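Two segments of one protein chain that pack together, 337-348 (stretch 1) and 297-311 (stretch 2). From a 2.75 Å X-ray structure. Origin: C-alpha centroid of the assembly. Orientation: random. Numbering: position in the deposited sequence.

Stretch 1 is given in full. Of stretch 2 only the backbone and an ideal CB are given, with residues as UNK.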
# COMPACT_ATOMS: atom_id res chain seq x y z
N THR A 337 14.47 -21.63 -13.79
CA THR A 337 14.45 -20.54 -12.83
C THR A 337 13.84 -19.31 -13.51
O THR A 337 14.14 -19.03 -14.67
CB THR A 337 15.88 -20.23 -12.30
OG1 THR A 337 16.36 -21.32 -11.48
CG2 THR A 337 15.93 -18.92 -11.53
N PHE A 338 12.98 -18.59 -12.80
CA PHE A 338 12.37 -17.38 -13.34
C PHE A 338 12.77 -16.19 -12.47
O PHE A 338 12.59 -16.21 -11.25
CB PHE A 338 10.85 -17.52 -13.41
CG PHE A 338 10.14 -16.30 -13.92
CD1 PHE A 338 10.20 -15.94 -15.24
CD2 PHE A 338 9.41 -15.52 -13.07
CE1 PHE A 338 9.54 -14.81 -15.72
CE2 PHE A 338 8.75 -14.39 -13.53
CZ PHE A 338 8.81 -14.05 -14.85
N LEU A 339 13.39 -15.19 -13.09
CA LEU A 339 13.59 -13.90 -12.43
C LEU A 339 12.43 -12.96 -12.79
O LEU A 339 12.27 -12.64 -13.97
CB LEU A 339 14.90 -13.28 -12.84
CG LEU A 339 16.24 -13.82 -12.38
CD1 LEU A 339 17.23 -12.70 -12.61
CD2 LEU A 339 16.24 -14.22 -10.93
N PRO A 340 11.62 -12.51 -11.82
CA PRO A 340 10.40 -11.75 -12.17
C PRO A 340 10.61 -10.26 -12.40
O PRO A 340 9.72 -9.46 -12.11
CB PRO A 340 9.49 -11.99 -10.96
CG PRO A 340 10.42 -12.18 -9.83
CD PRO A 340 11.68 -12.82 -10.37
N TYR A 341 11.77 -9.86 -12.91
CA TYR A 341 12.15 -8.45 -13.01
C TYR A 341 11.67 -7.82 -14.31
O TYR A 341 12.44 -7.07 -14.94
CB TYR A 341 13.66 -8.30 -12.85
CG TYR A 341 14.25 -8.96 -11.61
CD1 TYR A 341 13.52 -9.02 -10.41
CD2 TYR A 341 15.53 -9.54 -11.63
CE1 TYR A 341 14.04 -9.63 -9.27
CE2 TYR A 341 16.08 -10.14 -10.49
CZ TYR A 341 15.33 -10.18 -9.31
OH TYR A 341 15.85 -10.76 -8.17
N LEU A 342 10.42 -8.08 -14.72
CA LEU A 342 9.91 -7.57 -15.99
C LEU A 342 9.90 -6.04 -16.06
O LEU A 342 9.92 -5.48 -17.17
CB LEU A 342 8.48 -8.07 -16.23
CG LEU A 342 8.36 -9.60 -16.20
CD1 LEU A 342 6.91 -9.96 -16.08
CD2 LEU A 342 8.99 -10.25 -17.41
N SER A 343 9.90 -5.36 -14.90
CA SER A 343 9.87 -3.91 -14.80
C SER A 343 11.04 -3.39 -14.00
O SER A 343 10.92 -2.35 -13.35
CB SER A 343 8.58 -3.42 -14.14
OG SER A 343 7.44 -3.96 -14.77
N GLY A 344 12.16 -4.11 -14.01
CA GLY A 344 13.22 -3.89 -13.04
C GLY A 344 12.83 -4.59 -11.75
O GLY A 344 11.93 -5.42 -11.72
N GLU A 345 13.50 -4.21 -10.67
CA GLU A 345 13.12 -4.66 -9.34
C GLU A 345 13.38 -3.54 -8.35
O GLU A 345 14.32 -2.76 -8.51
CB GLU A 345 13.86 -5.93 -8.88
CG GLU A 345 13.32 -6.48 -7.55
CD GLU A 345 11.84 -6.84 -7.62
OE1 GLU A 345 11.00 -5.95 -7.85
OE2 GLU A 345 11.52 -8.04 -7.45
N ARG A 346 12.53 -3.47 -7.32
CA ARG A 346 12.71 -2.50 -6.25
C ARG A 346 13.47 -3.15 -5.09
O ARG A 346 14.71 -3.08 -5.05
CB ARG A 346 11.34 -1.91 -5.82
CG ARG A 346 11.45 -0.75 -4.85
CD ARG A 346 10.21 0.14 -4.79
NE ARG A 346 10.07 0.91 -6.03
CZ ARG A 346 9.14 1.85 -6.24
NH1 ARG A 346 9.10 2.47 -7.41
NH2 ARG A 346 8.27 2.18 -5.28
N THR A 347 12.78 -3.81 -4.16
CA THR A 347 13.46 -4.44 -3.03
C THR A 347 14.10 -5.76 -3.46
O THR A 347 13.40 -6.65 -3.95
CB THR A 347 12.47 -4.69 -1.89
OG1 THR A 347 11.74 -3.49 -1.62
CG2 THR A 347 13.16 -5.26 -0.62
N PRO A 348 15.41 -5.95 -3.24
CA PRO A 348 16.39 -5.10 -2.54
C PRO A 348 17.44 -4.36 -3.40
O PRO A 348 18.34 -3.74 -2.83
CB PRO A 348 17.12 -6.11 -1.67
CG PRO A 348 17.21 -7.30 -2.59
CD PRO A 348 15.93 -7.32 -3.40
N UNK A 297 7.63 -1.46 8.01
CA UNK A 297 8.47 -1.66 6.84
C UNK A 297 7.64 -2.18 5.67
O UNK A 297 6.60 -2.83 5.85
CB UNK A 297 9.61 -2.63 7.16
N UNK A 298 8.13 -1.93 4.47
CA UNK A 298 7.44 -2.36 3.27
C UNK A 298 8.49 -2.81 2.27
O UNK A 298 9.36 -2.02 1.88
CB UNK A 298 6.56 -1.25 2.70
N UNK A 299 8.48 -4.09 1.92
CA UNK A 299 9.25 -4.60 0.80
C UNK A 299 8.35 -4.67 -0.41
O UNK A 299 7.22 -5.16 -0.32
CB UNK A 299 9.85 -5.97 1.11
N UNK A 300 8.83 -4.14 -1.53
CA UNK A 300 8.04 -4.05 -2.75
C UNK A 300 8.68 -4.91 -3.83
O UNK A 300 9.83 -4.69 -4.22
CB UNK A 300 7.91 -2.60 -3.22
N UNK A 301 7.90 -5.86 -4.36
CA UNK A 301 8.25 -6.65 -5.52
C UNK A 301 7.49 -6.09 -6.71
O UNK A 301 6.25 -6.15 -6.74
CB UNK A 301 7.94 -8.13 -5.30
N UNK A 302 8.21 -5.54 -7.70
CA UNK A 302 7.51 -4.79 -8.73
C UNK A 302 6.61 -5.67 -9.61
O UNK A 302 5.63 -5.17 -10.17
CB UNK A 302 8.53 -4.06 -9.61
N UNK A 303 6.91 -6.97 -9.75
CA UNK A 303 6.05 -7.83 -10.55
C UNK A 303 5.84 -9.14 -9.82
O UNK A 303 6.75 -9.97 -9.75
CB UNK A 303 6.65 -8.07 -11.94
N UNK A 304 4.65 -9.30 -9.26
CA UNK A 304 4.29 -10.53 -8.58
C UNK A 304 3.17 -11.18 -9.37
O UNK A 304 3.44 -12.04 -10.23
CB UNK A 304 3.88 -10.27 -7.13
N UNK A 305 1.90 -10.82 -9.14
CA UNK A 305 0.82 -11.39 -9.94
C UNK A 305 0.94 -10.98 -11.40
O UNK A 305 0.56 -11.75 -12.29
CB UNK A 305 -0.54 -10.96 -9.38
N UNK A 306 1.49 -9.80 -11.67
CA UNK A 306 1.63 -9.38 -13.05
C UNK A 306 2.68 -10.20 -13.79
O UNK A 306 2.63 -10.29 -15.02
CB UNK A 306 1.99 -7.89 -13.11
N UNK A 307 3.62 -10.81 -13.06
CA UNK A 307 4.53 -11.75 -13.69
C UNK A 307 3.78 -12.98 -14.20
O UNK A 307 4.05 -13.44 -15.30
CB UNK A 307 5.63 -12.17 -12.71
N UNK A 308 2.80 -13.48 -13.43
CA UNK A 308 2.00 -14.60 -13.92
C UNK A 308 1.05 -14.17 -15.03
O UNK A 308 0.88 -14.88 -16.01
CB UNK A 308 1.21 -15.23 -12.77
N UNK A 309 0.43 -12.99 -14.90
CA UNK A 309 -0.36 -12.45 -16.00
C UNK A 309 0.49 -12.36 -17.26
O UNK A 309 0.05 -12.75 -18.35
CB UNK A 309 -0.93 -11.08 -15.64
N UNK A 310 1.72 -11.84 -17.14
CA UNK A 310 2.56 -11.73 -18.32
C UNK A 310 2.75 -13.09 -18.99
O UNK A 310 2.51 -13.23 -20.20
CB UNK A 310 3.92 -11.13 -17.95
N UNK A 311 3.11 -14.12 -18.21
CA UNK A 311 3.35 -15.44 -18.78
C UNK A 311 2.08 -16.03 -19.41
O UNK A 311 2.15 -16.70 -20.45
CB UNK A 311 3.89 -16.38 -17.70

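Position 297 lies in an extended strand with nothing of stretch 1 within 5.5 Å of its ideal CB, so its identity is open; it is Gln 297. Position 298 points sideways, again with no neighbour in reach: Met 298.

At position 299 an ideal CB would sit 3.8 Å from CG2 of Thr 347. A small residue suits, although phi/psi of -97/131° does not demand glycine. It is Gly 299, whose CA lies 3.6 Å from Thr 347 OG1.

The backbone of position 300 is engaged at both ends: its N donates to Thr 347 OG1 (3.0 Å, 168°) and its O accepts from Thr 347 N (3.1 Å, 161°). The ideal CB lies 3.9 Å from Arg 346 CD, beside aliphatic methylenes; valine, isoleucine or threonine would fit the strand. It is Val 300, chi1 t, whose CB packs 3.9 Å from Arg 346 CD.

At position 301 CA-to-CB points away, yet the ideal CB is 4.2 Å from Glu 345 OE2. A polar or an aliphatic residue is plausible. Ile 301 brings its CG2 to 3.7 Å from Glu 345 OE2.

Position 302 faces stretch 1. Its N donates to Glu 345 OE1 (2.8 Å, 175°), which also accepts from Arg 346 N, so the carboxylate ties the two backbones together. Near the CB lie Ser 343, Gly 344 and the Arg 346 chain, suiting leucine or methionine. Leu 302 places CG 3.9 Å from Arg 346 CB, CD1 3.7 Å from Ser 343 O, and CD2 over one guanidinium face.

At position 303 the ideal CB is 3.4 Å from Pro 340 O, favouring a small residue, possibly polar. Ser 303 fits; its OG is 3.7 Å from Ser 343 OG. Water 1 lies between the backbones, accepting from Ser 303 N (2.6 Å) and sitting 2.9 Å from Pro 340 O.

Position 304 points away, 305 is out of reach, and 306 points sideways with nothing of stretch 1 within 5.5 Å of its ideal CB, so all are open: Ala 304, Ala 305 and Ser 306.

Position 307 points at Phe 338, Pro 340 and Leu 342, its ideal CB 3.9 Å from Phe 338 CE2; a small apolar residue suits. The methyl of Ala 307 meets the ring edge.

Positions 308, pointing away, and 309, out of reach, are unconstrained: Leu 308 and Glu 309.

At position 310 CA-to-CB points toward stretch 1, near apolar Leu 342 and Phe 338; an aromatic or long aliphatic residue would suit. Trp 310 lays its six-membered ring against Leu 342 CD2 (4.3 Å to the centroid, 14° off the normal), while CZ3 reaches Phe 338 CE1 at 4.2 Å. Position 311 points sideways: Tyr 311.

Stretch 2 297-311: QMGVILSAASALEWY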
# COMPACT_ATOMS: atom_id res chain seq x y z
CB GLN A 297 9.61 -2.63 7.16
CG GLN A 297 10.75 -1.95 7.83
CD GLN A 297 11.54 -2.87 8.72
OE1 GLN A 297 11.09 -3.96 9.08
NE2 GLN A 297 12.75 -2.45 9.05
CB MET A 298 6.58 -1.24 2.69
CG MET A 298 5.13 -1.60 2.53
SD MET A 298 4.28 -0.49 1.41
CE MET A 298 4.20 1.04 2.29
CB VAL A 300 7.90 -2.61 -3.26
CG1 VAL A 300 7.03 -2.61 -4.50
CG2 VAL A 300 7.30 -1.76 -2.20
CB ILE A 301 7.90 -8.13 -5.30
CG1 ILE A 301 8.75 -8.71 -4.18
CG2 ILE A 301 7.99 -8.93 -6.62
CD1 ILE A 301 8.11 -9.87 -3.53
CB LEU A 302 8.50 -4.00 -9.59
CG LEU A 302 9.10 -2.81 -8.84
CD1 LEU A 302 9.96 -2.00 -9.78
CD2 LEU A 302 8.02 -1.96 -8.13
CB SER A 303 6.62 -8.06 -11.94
OG SER A 303 6.68 -6.84 -12.66
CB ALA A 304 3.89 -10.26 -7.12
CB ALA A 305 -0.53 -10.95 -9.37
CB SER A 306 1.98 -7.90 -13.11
OG SER A 306 3.32 -7.69 -12.71
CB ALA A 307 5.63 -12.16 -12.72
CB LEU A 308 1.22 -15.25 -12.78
CG LEU A 308 0.40 -16.46 -13.22
CD1 LEU A 308 1.27 -17.60 -13.77
CD2 LEU A 308 -0.47 -16.92 -12.05
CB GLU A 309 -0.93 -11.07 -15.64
CG GLU A 309 -2.37 -11.07 -15.17
CD GLU A 309 -2.61 -10.06 -14.03
OE1 GLU A 309 -2.13 -8.90 -14.14
OE2 GLU A 309 -3.27 -10.43 -13.02
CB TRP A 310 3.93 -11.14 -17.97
CG TRP A 310 4.85 -11.24 -19.18
CD1 TRP A 310 4.86 -10.43 -20.27
CD2 TRP A 310 5.87 -12.24 -19.41
NE1 TRP A 310 5.81 -10.85 -21.18
CE2 TRP A 310 6.44 -11.96 -20.68
CE3 TRP A 310 6.35 -13.33 -18.68
CZ2 TRP A 310 7.48 -12.73 -21.23
CZ3 TRP A 310 7.38 -14.10 -19.22
CH2 TRP A 310 7.94 -13.79 -20.49
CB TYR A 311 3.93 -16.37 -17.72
CG TYR A 311 4.13 -17.79 -18.19
CD1 TYR A 311 5.04 -18.10 -19.20
CD2 TYR A 311 3.43 -18.84 -17.60
CE1 TYR A 311 5.22 -19.42 -19.62
CE2 TYR A 311 3.59 -20.13 -18.01
CZ TYR A 311 4.47 -20.43 -19.01
OH TYR A 311 4.60 -21.75 -19.39
O HOH W 1 9.30 -8.02 -9.63
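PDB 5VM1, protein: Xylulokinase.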